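Local coordinates for RNA 2'-o-ribose methyltransferase (Thermus thermophilus, PDB 1IPA), which probably methylates the 2'-O-ribose of RNA, as a SpoU-type (TrmH family) enzyme whose active site is built around a deep trefoil knot, at residues Glu203-Pro208 with Leu258-Leu263. Sequence-based numbering, arbitrary orientation.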
loop_
_atom_site.group_PDB
_atom_site.type_symbol
_atom_site.label_atom_id
_atom_site.label_comp_id
_atom_site.label_asym_id
_atom_site.label_seq_id
_atom_site.Cartn_x
_atom_site.Cartn_y
_atom_site.Cartn_z
ATOM N N GLU A 203 -13.961 16.738 -15.792
ATOM C CA GLU A 203 -15.373 16.908 -16.120
ATOM C C GLU A 203 -16.304 15.902 -15.471
ATOM O O GLU A 203 -17.524 16.102 -15.448
ATOM C CB GLU A 203 -15.553 16.866 -17.636
ATOM C CG GLU A 203 -14.649 17.842 -18.353
ATOM C CD GLU A 203 -14.875 17.852 -19.838
ATOM O OE1 GLU A 203 -15.977 18.273 -20.253
ATOM O OE2 GLU A 203 -13.957 17.438 -20.585
ATOM N N ALA A 204 -15.741 14.817 -14.952
ATOM C CA ALA A 204 -16.561 13.814 -14.292
ATOM C C ALA A 204 -17.027 14.380 -12.960
ATOM O O ALA A 204 -16.408 15.288 -12.418
ATOM C CB ALA A 204 -15.763 12.553 -14.066
ATOM N N ASN A 205 -18.126 13.840 -12.449
ATOM C CA ASN A 205 -18.710 14.251 -11.174
ATOM C C ASN A 205 -18.253 13.256 -10.119
ATOM O O ASN A 205 -18.795 12.149 -10.029
ATOM C CB ASN A 205 -20.241 14.230 -11.275
ATOM C CG ASN A 205 -20.928 14.445 -9.937
ATOM O OD1 ASN A 205 -22.151 14.395 -9.850
ATOM N ND2 ASN A 205 -20.150 14.688 -8.894
ATOM N N LEU A 206 -17.272 13.647 -9.314
ATOM C CA LEU A 206 -16.746 12.754 -8.292
ATOM C C LEU A 206 -17.387 12.932 -6.915
ATOM O O LEU A 206 -16.704 12.897 -5.891
ATOM C CB LEU A 206 -15.222 12.916 -8.214
ATOM C CG LEU A 206 -14.544 12.790 -9.590
ATOM C CD1 LEU A 206 -13.045 12.944 -9.455
ATOM C CD2 LEU A 206 -14.879 11.452 -10.220
ATOM N N ARG A 207 -18.707 13.109 -6.904
ATOM C CA ARG A 207 -19.469 13.271 -5.667
ATOM C C ARG A 207 -19.205 12.098 -4.719
ATOM O O ARG A 207 -19.311 10.940 -5.109
ATOM C CB ARG A 207 -20.969 13.370 -5.977
ATOM C CG ARG A 207 -21.869 12.879 -4.849
ATOM C CD ARG A 207 -23.286 13.445 -4.943
ATOM N NE ARG A 207 -23.324 14.874 -4.631
ATOM C CZ ARG A 207 -22.939 15.398 -3.469
ATOM N NH1 ARG A 207 -22.487 14.613 -2.499
ATOM N NH2 ARG A 207 -23.000 16.710 -3.277
ATOM N N PRO A 208 -18.892 12.403 -3.448
ATOM C CA PRO A 208 -18.580 11.500 -2.338
ATOM C C PRO A 208 -18.795 10.000 -2.487
ATOM O O PRO A 208 -17.876 9.236 -2.217
ATOM C CB PRO A 208 -19.360 12.105 -1.189
ATOM C CG PRO A 208 -19.074 13.549 -1.404
ATOM C CD PRO A 208 -19.240 13.734 -2.917
ATOM N N LEU A 258 -11.219 15.090 -4.217
ATOM C CA LEU A 258 -11.082 15.877 -3.004
ATOM C C LEU A 258 -11.312 17.352 -3.304
ATOM O O LEU A 258 -11.829 18.090 -2.465
ATOM C CB LEU A 258 -9.682 15.682 -2.407
ATOM C CG LEU A 258 -9.318 16.542 -1.191
ATOM C CD1 LEU A 258 -10.139 16.089 0.014
ATOM C CD2 LEU A 258 -7.820 16.431 -0.892
ATOM N N ARG A 259 -10.930 17.789 -4.502
ATOM C CA ARG A 259 -11.106 19.189 -4.873
ATOM C C ARG A 259 -12.588 19.516 -5.062
ATOM O O ARG A 259 -13.043 20.598 -4.694
ATOM C CB ARG A 259 -10.340 19.513 -6.163
ATOM C CG ARG A 259 -10.372 21.003 -6.551
ATOM C CD ARG A 259 -9.885 21.238 -7.968
ATOM N NE ARG A 259 -10.834 20.714 -8.944
ATOM C CZ ARG A 259 -11.961 21.326 -9.289
ATOM N NH1 ARG A 259 -12.277 22.492 -8.746
ATOM N NH2 ARG A 259 -12.780 20.766 -10.162
ATOM N N GLN A 260 -13.334 18.578 -5.642
ATOM C CA GLN A 260 -14.764 18.769 -5.878
ATOM C C GLN A 260 -15.548 18.750 -4.579
ATOM O O GLN A 260 -16.542 19.455 -4.445
ATOM C CB GLN A 260 -15.305 17.688 -6.824
ATOM C CG GLN A 260 -15.063 17.983 -8.300
ATOM C CD GLN A 260 -15.444 16.836 -9.220
ATOM O OE1 GLN A 260 -16.501 16.226 -9.073
ATOM N NE2 GLN A 260 -14.589 16.554 -10.189
ATOM N N ARG A 261 -15.091 17.943 -3.626
ATOM C CA ARG A 261 -15.742 17.825 -2.327
ATOM C C ARG A 261 -15.619 19.129 -1.548
ATOM O O ARG A 261 -16.555 19.546 -0.865
ATOM C CB ARG A 261 -15.104 16.695 -1.518
ATOM C CG ARG A 261 -15.717 16.479 -0.137
ATOM C CD ARG A 261 -17.062 15.790 -0.248
ATOM N NE ARG A 261 -17.608 15.375 1.042
ATOM C CZ ARG A 261 -18.082 16.212 1.959
ATOM N NH1 ARG A 261 -18.073 17.521 1.730
ATOM N NH2 ARG A 261 -18.582 15.736 3.096
ATOM N N LEU A 262 -14.458 19.768 -1.656
ATOM C CA LEU A 262 -14.210 21.021 -0.957
ATOM C C LEU A 262 -14.945 22.188 -1.614
ATOM O O LEU A 262 -14.771 23.343 -1.219
ATOM C CB LEU A 262 -12.707 21.313 -0.917
ATOM C CG LEU A 262 -11.873 20.349 -0.070
ATOM C CD1 LEU A 262 -10.403 20.503 -0.396
ATOM C CD2 LEU A 262 -12.132 20.613 1.400
ATOM N N LEU A 263 -15.771 21.882 -2.609
ATOM C CA LEU A 263 -16.531 22.910 -3.316
ATOM C C LEU A 263 -17.971 23.033 -2.812
ATOM O O LEU A 263 -18.372 22.255 -1.916
ATOM C CB LEU A 263 -16.535 22.616 -4.822
ATOM C CG LEU A 263 -15.772 23.579 -5.736
ATOM C CD1 LEU A 263 -14.370 23.817 -5.205
ATOM C CD2 LEU A 263 -15.721 23.000 -7.143
#
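A two-pronged side-chain-to-backbone contact joins the loop 203-208, between strands 190-193 and 210-214 of the parallel sheet, to the last turn of helix 246-261. Q260 carries it: CG lies anti to the carbonyl carbon and the chain runs extended beyond it (chi2 173°), which delivers the amide to the loop backbone. Q260 OE1 accepts the N-H of L206, 2.7 Å from L206 N, in a fairly straight bond (161° at the hydrogen), although the donor sits above the carbonyl plane. Q260 NE2 donates to A204 O at 3.1 Å; this bond is more bent, 138°, but approaches within the plane of that carbonyl. NE2 also bonds to OE1 of E256, one turn earlier, so two loop backbone groups and a helix side chain together would hold the amide's rotation. An alanine in place of Q260 would probably leave this loop less firmly held to the helix, since both backbone bonds would be lost. The side chain of buried L206 crosses that of Q260 at about a right angle, L206 CG lying 3.8 Å from Q260 NE2, and also touches E256 and A257. Beyond it, P208 CG meets R261 CD at 3.2 Å, while R261 NH2 forms a salt bridge with D115. Pairing one primary amide with A204 C=O and L206 N-H repeats the hydrogen-bond pattern of a parallel bridge, although 203-208 is not a strand; here it fastens the last modelled helix to a sheet-connecting loop of the SpoU methylase domain.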